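Local structure of monopolin complex subunit CSM1 (Candida glabrata, 6MJC) at residues Q80-E92 with N102-K114. The protein is a subunit of the monopolin complex that binds a peptide of the kinetochore protein Dsn1, consistent with a part in recruiting monopolin to kinetochores. Residues are numbered along the deposited sequence; the frame is centred on the assembly and turned at random.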
loop_
_atom_site.group_PDB
_atom_site.type_symbol
_atom_site.label_atom_id
_atom_site.label_comp_id
_atom_site.label_asym_id
_atom_site.label_seq_id
_atom_site.Cartn_x
_atom_site.Cartn_y
_atom_site.Cartn_z
ATOM N N GLN A 80 0.797 4.168 -18.599
ATOM C CA GLN A 80 0.474 3.235 -19.674
ATOM C C GLN A 80 1.258 1.936 -19.532
ATOM O O GLN A 80 0.687 0.850 -19.677
ATOM C CB GLN A 80 0.751 3.853 -21.041
ATOM C CG GLN A 80 -0.122 5.034 -21.442
ATOM C CD GLN A 80 0.098 5.450 -22.907
ATOM O OE1 GLN A 80 0.303 6.626 -23.214
ATOM N NE2 GLN A 80 0.046 4.478 -23.810
ATOM N N GLU A 81 2.565 2.024 -19.247
ATOM C CA GLU A 81 3.384 0.819 -19.084
ATOM C C GLU A 81 2.900 0.014 -17.899
ATOM O O GLU A 81 2.779 -1.211 -17.974
ATOM C CB GLU A 81 4.853 1.197 -18.908
ATOM C CG GLU A 81 5.496 1.758 -20.179
ATOM C CD GLU A 81 5.677 0.686 -21.239
ATOM O OE1 GLU A 81 5.790 -0.498 -20.867
ATOM O OE2 GLU A 81 5.707 1.029 -22.431
ATOM N N LEU A 82 2.609 0.680 -16.790
ATOM C CA LEU A 82 2.171 -0.055 -15.613
ATOM C C LEU A 82 0.842 -0.761 -15.872
ATOM O O LEU A 82 0.620 -1.869 -15.377
ATOM C CB LEU A 82 2.029 0.894 -14.413
ATOM C CG LEU A 82 3.360 1.384 -13.854
ATOM C CD1 LEU A 82 3.137 2.495 -12.827
ATOM C CD2 LEU A 82 4.146 0.233 -13.245
ATOM N N GLN A 83 -0.064 -0.131 -16.626
ATOM C CA GLN A 83 -1.379 -0.716 -16.857
ATOM C C GLN A 83 -1.307 -1.976 -17.698
ATOM O O GLN A 83 -2.219 -2.806 -17.612
ATOM C CB GLN A 83 -2.300 0.301 -17.505
ATOM C CG GLN A 83 -2.717 1.321 -16.458
ATOM C CD GLN A 83 -3.743 2.275 -16.950
ATOM O OE1 GLN A 83 -3.509 3.021 -17.886
ATOM N NE2 GLN A 83 -4.908 2.253 -16.323
ATOM N N LYS A 84 -0.247 -2.140 -18.495
ATOM C CA LYS A 84 -0.056 -3.391 -19.217
ATOM C C LYS A 84 0.392 -4.489 -18.276
ATOM O O LYS A 84 0.039 -5.658 -18.459
ATOM C CB LYS A 84 0.999 -3.243 -20.309
ATOM C CG LYS A 84 0.671 -2.353 -21.468
ATOM C CD LYS A 84 1.863 -2.338 -22.472
ATOM C CE LYS A 84 1.908 -1.059 -23.300
ATOM N NZ LYS A 84 3.142 -0.957 -24.138
ATOM N N LYS A 85 1.171 -4.131 -17.261
ATOM C CA LYS A 85 1.895 -5.127 -16.484
ATOM C C LYS A 85 1.107 -5.545 -15.260
ATOM O O LYS A 85 1.166 -6.712 -14.859
ATOM C CB LYS A 85 3.267 -4.589 -16.041
ATOM C CG LYS A 85 4.229 -4.313 -17.192
ATOM C CD LYS A 85 5.705 -4.328 -16.774
ATOM C CE LYS A 85 6.185 -2.990 -16.255
ATOM N NZ LYS A 85 7.655 -2.990 -16.008
ATOM N N LEU A 86 0.342 -4.567 -14.632
ATOM C CA LEU A 86 -0.287 -4.936 -13.382
ATOM C C LEU A 86 -1.774 -5.235 -13.567
ATOM O O LEU A 86 -2.427 -4.688 -14.461
ATOM C CB LEU A 86 -0.164 -3.826 -12.333
ATOM C CG LEU A 86 1.164 -3.091 -12.152
ATOM C CD1 LEU A 86 1.030 -2.251 -10.846
ATOM C CD2 LEU A 86 2.399 -3.833 -12.151
ATOM N N PRO A 87 -2.340 -6.024 -12.655
ATOM C CA PRO A 87 -3.772 -6.299 -12.713
ATOM C C PRO A 87 -4.596 -5.054 -12.398
ATOM O O PRO A 87 -4.154 -4.139 -11.704
ATOM C CB PRO A 87 -3.982 -7.407 -11.670
ATOM C CG PRO A 87 -2.744 -7.412 -10.824
ATOM C CD PRO A 87 -1.638 -6.839 -11.641
ATOM N N ASP A 88 -5.800 -5.013 -12.974
ATOM C CA ASP A 88 -6.678 -3.838 -12.803
ATOM C C ASP A 88 -6.844 -3.441 -11.338
ATOM O O ASP A 88 -6.960 -2.248 -11.001
ATOM C CB ASP A 88 -8.080 -4.119 -13.369
ATOM C CG ASP A 88 -8.121 -4.211 -14.883
ATOM O OD1 ASP A 88 -7.090 -3.920 -15.517
ATOM O OD2 ASP A 88 -9.191 -4.570 -15.438
ATOM N N TYR A 89 -6.902 -4.425 -10.439
ATOM C CA TYR A 89 -7.208 -4.060 -9.055
ATOM C C TYR A 89 -6.105 -3.280 -8.375
ATOM O O TYR A 89 -6.375 -2.604 -7.359
ATOM C CB TYR A 89 -7.555 -5.295 -8.249
ATOM C CG TYR A 89 -6.549 -6.397 -8.260
ATOM C CD1 TYR A 89 -5.378 -6.310 -7.534
ATOM C CD2 TYR A 89 -6.791 -7.556 -8.976
ATOM C CE1 TYR A 89 -4.440 -7.354 -7.546
ATOM C CE2 TYR A 89 -5.875 -8.621 -8.956
ATOM C CZ TYR A 89 -4.711 -8.503 -8.261
ATOM O OH TYR A 89 -3.822 -9.547 -8.300
ATOM N N LEU A 90 -4.892 -3.316 -8.915
ATOM C CA LEU A 90 -3.840 -2.522 -8.315
ATOM C C LEU A 90 -3.890 -1.048 -8.719
ATOM O O LEU A 90 -3.007 -0.291 -8.318
ATOM C CB LEU A 90 -2.471 -3.113 -8.650
ATOM C CG LEU A 90 -2.129 -4.463 -8.012
ATOM C CD1 LEU A 90 -0.740 -4.890 -8.391
ATOM C CD2 LEU A 90 -2.277 -4.345 -6.485
ATOM N N PHE A 91 -4.881 -0.626 -9.478
ATOM C CA PHE A 91 -5.140 0.782 -9.776
ATOM C C PHE A 91 -6.372 1.275 -9.007
ATOM O O PHE A 91 -6.931 2.340 -9.316
ATOM C CB PHE A 91 -5.259 0.948 -11.305
ATOM C CG PHE A 91 -3.981 0.558 -12.011
ATOM C CD1 PHE A 91 -2.887 1.426 -12.039
ATOM C CD2 PHE A 91 -3.815 -0.736 -12.538
ATOM C CE1 PHE A 91 -1.668 1.032 -12.599
ATOM C CE2 PHE A 91 -2.637 -1.117 -13.113
ATOM C CZ PHE A 91 -1.538 -0.255 -13.137
ATOM N N GLU A 92 -6.810 0.527 -8.001
ATOM C CA GLU A 92 -7.842 1.029 -7.106
ATOM C C GLU A 92 -7.469 0.877 -5.643
ATOM O O GLU A 92 -6.570 0.110 -5.264
ATOM C CB GLU A 92 -9.182 0.316 -7.321
ATOM C CG GLU A 92 -9.062 -1.126 -7.592
ATOM C CD GLU A 92 -10.389 -1.721 -8.007
ATOM O OE1 GLU A 92 -11.433 -1.236 -7.517
ATOM O OE2 GLU A 92 -10.387 -2.661 -8.825
ATOM N N ASN A 102 1.876 -10.668 2.424
ATOM C CA ASN A 102 2.918 -11.361 1.667
ATOM C C ASN A 102 2.475 -11.597 0.220
ATOM O O ASN A 102 3.217 -11.301 -0.726
ATOM C CB ASN A 102 3.270 -12.676 2.350
ATOM C CG ASN A 102 4.448 -13.377 1.689
ATOM O OD1 ASN A 102 4.368 -14.552 1.329
ATOM N ND2 ASN A 102 5.539 -12.648 1.488
ATOM N N GLN A 103 1.251 -12.113 0.024
ATOM C CA GLN A 103 0.745 -12.304 -1.334
ATOM C C GLN A 103 0.747 -10.984 -2.105
ATOM O O GLN A 103 1.055 -10.950 -3.300
ATOM C CB GLN A 103 -0.668 -12.901 -1.303
ATOM C CG GLN A 103 -0.800 -14.287 -0.690
ATOM C CD GLN A 103 -2.251 -14.734 -0.611
ATOM O OE1 GLN A 103 -3.026 -14.551 -1.552
ATOM N NE2 GLN A 103 -2.627 -15.303 0.521
ATOM N N PHE A 104 0.360 -9.895 -1.444
ATOM C CA PHE A 104 0.322 -8.583 -2.082
ATOM C C PHE A 104 1.711 -8.158 -2.533
ATOM O O PHE A 104 1.910 -7.755 -3.678
ATOM C CB PHE A 104 -0.211 -7.537 -1.119
ATOM C CG PHE A 104 0.132 -6.121 -1.536
ATOM C CD1 PHE A 104 -0.640 -5.458 -2.452
ATOM C CD2 PHE A 104 1.258 -5.477 -1.047
ATOM C CE1 PHE A 104 -0.320 -4.172 -2.851
ATOM C CE2 PHE A 104 1.584 -4.194 -1.443
ATOM C CZ PHE A 104 0.810 -3.545 -2.370
ATOM N N TYR A 105 2.708 -8.308 -1.650
ATOM C CA TYR A 105 4.058 -7.871 -1.979
ATOM C C TYR A 105 4.626 -8.700 -3.124
ATOM O O TYR A 105 5.272 -8.167 -4.028
ATOM C CB TYR A 105 4.958 -7.962 -0.742
ATOM C CG TYR A 105 6.439 -7.868 -1.062
ATOM C CD1 TYR A 105 7.054 -6.632 -1.308
ATOM C CD2 TYR A 105 7.201 -8.995 -1.124
ATOM C CE1 TYR A 105 8.424 -6.578 -1.602
ATOM C CE2 TYR A 105 8.583 -8.955 -1.399
ATOM C CZ TYR A 105 9.171 -7.736 -1.644
ATOM O OH TYR A 105 10.518 -7.745 -1.920
ATOM N N ILE A 106 4.378 -10.003 -3.114
ATOM C CA ILE A 106 4.856 -10.867 -4.188
ATOM C C ILE A 106 4.203 -10.505 -5.514
ATOM O O ILE A 106 4.876 -10.443 -6.547
ATOM C CB ILE A 106 4.588 -12.333 -3.848
ATOM C CG1 ILE A 106 5.418 -12.765 -2.639
ATOM C CG2 ILE A 106 4.929 -13.230 -5.058
ATOM C CD1 ILE A 106 5.110 -14.142 -2.121
ATOM N N LYS A 107 2.878 -10.332 -5.520
ATOM C CA LYS A 107 2.151 -9.942 -6.736
ATOM C C LYS A 107 2.683 -8.631 -7.292
ATOM O O LYS A 107 2.952 -8.502 -8.501
ATOM C CB LYS A 107 0.661 -9.811 -6.421
ATOM C CG LYS A 107 -0.247 -9.303 -7.555
ATOM C CD LYS A 107 -0.203 -10.212 -8.754
ATOM C CE LYS A 107 -1.058 -11.437 -8.565
ATOM N NZ LYS A 107 -1.196 -12.157 -9.867
ATOM N N MET A 108 2.863 -7.642 -6.419
ATOM C CA MET A 108 3.376 -6.353 -6.890
ATOM C C MET A 108 4.779 -6.510 -7.452
ATOM O O MET A 108 5.098 -5.967 -8.516
ATOM C CB MET A 108 3.372 -5.316 -5.768
ATOM C CG MET A 108 3.914 -3.954 -6.182
ATOM S SD MET A 108 2.830 -3.023 -7.236
ATOM C CE MET A 108 1.607 -2.543 -6.020
ATOM N N SER A 109 5.635 -7.266 -6.762
ATOM C CA SER A 109 7.014 -7.371 -7.180
ATOM C C SER A 109 7.107 -8.097 -8.513
ATOM O O SER A 109 7.842 -7.673 -9.410
ATOM C CB SER A 109 7.821 -8.080 -6.091
ATOM O OG SER A 109 9.199 -8.007 -6.409
ATOM N N LYS A 110 6.321 -9.151 -8.687
ATOM C CA LYS A 110 6.386 -9.900 -9.930
ATOM C C LYS A 110 5.786 -9.102 -11.075
ATOM O O LYS A 110 6.290 -9.156 -12.201
ATOM C CB LYS A 110 5.654 -11.223 -9.788
ATOM C CG LYS A 110 6.410 -12.272 -8.956
ATOM C CD LYS A 110 5.679 -13.614 -8.949
ATOM C CE LYS A 110 6.469 -14.670 -8.161
ATOM N NZ LYS A 110 5.710 -15.943 -7.974
ATOM N N SER A 111 4.691 -8.391 -10.813
ATOM C CA SER A 111 4.041 -7.611 -11.858
ATOM C C SER A 111 4.981 -6.539 -12.379
ATOM O O SER A 111 5.080 -6.331 -13.595
ATOM C CB SER A 111 2.745 -7.003 -11.337
ATOM O OG SER A 111 1.856 -8.006 -10.867
ATOM N N LEU A 112 5.715 -5.873 -11.481
ATOM C CA LEU A 112 6.624 -4.820 -11.934
ATOM C C LEU A 112 7.786 -5.372 -12.738
ATOM O O LEU A 112 8.315 -4.652 -13.587
ATOM C CB LEU A 112 7.178 -4.007 -10.765
ATOM C CG LEU A 112 6.142 -3.231 -9.986
ATOM C CD1 LEU A 112 6.654 -2.700 -8.647
ATOM C CD2 LEU A 112 5.661 -2.055 -10.858
ATOM N N ASN A 113 8.210 -6.622 -12.487
ATOM C CA ASN A 113 9.363 -7.201 -13.183
ATOM C C ASN A 113 9.012 -7.740 -14.563
ATOM O O ASN A 113 9.893 -7.836 -15.424
ATOM C CB ASN A 113 9.969 -8.349 -12.366
ATOM C CG ASN A 113 10.938 -7.874 -11.317
ATOM O OD1 ASN A 113 11.485 -6.776 -11.417
ATOM N ND2 ASN A 113 11.160 -8.699 -10.296
ATOM N N LYS A 114 7.749 -8.090 -14.785
ATOM C CA LYS A 114 7.316 -8.737 -16.017
ATOM C C LYS A 114 8.097 -8.349 -17.269
ATOM O O LYS A 114 7.822 -7.320 -17.882
ATOM C CB LYS A 114 5.831 -8.429 -16.262
ATOM C CG LYS A 114 4.851 -9.492 -15.814
ATOM C CD LYS A 114 3.403 -9.081 -16.118
ATOM C CE LYS A 114 2.415 -10.130 -15.633
ATOM N NZ LYS A 114 1.020 -9.842 -16.079
#
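Leucines from the end of helix 76-85 and the 3-10 turn after it pack against the C-terminal helix 101-113, a mainly apolar contact on one face of the antiparallel sheet. The axes of segments 80-85 and 102-113 come within 9.5 Å at 117°, and Leu86, where the chain leaves helical geometry, presses CD2 tightly onto Ser111 CB at 3.3 Å. Methyl groups continue the seam: Leu82 CD2 meets Leu112 CD2 at 3.6 Å, while Leu90 splits its branches, CD1 to Met108 CE and CD2 obliquely to the Phe104 ring. Met108 bends at chi2 and chi3; on the sheet side, Met44 and Tyr46 of strand 44-52 touch it.

A lysine-to-carbonyl bond joins the helix ends. Lys85, bent at chi3, brings NZ to Leu112 O at 3.0 Å, tilted from the carbonyl plane, and bonds weakly to Asn41 O. Ser111 OG turns back to Lys107 O at 2.7 Å, on the opposite face from Ser111 N, so that one carbonyl accepts two bonds. Across the seam, Tyr89 OH lies against the Lys107 CE methylene at 3.4 Å. One edge of the contact lines the bound Dsn1 peptide: Gln103 and Glu92 bond to it, and Tyr89 and Phe104 pack on it, a peptide-binding site of the Csm1 globular domain.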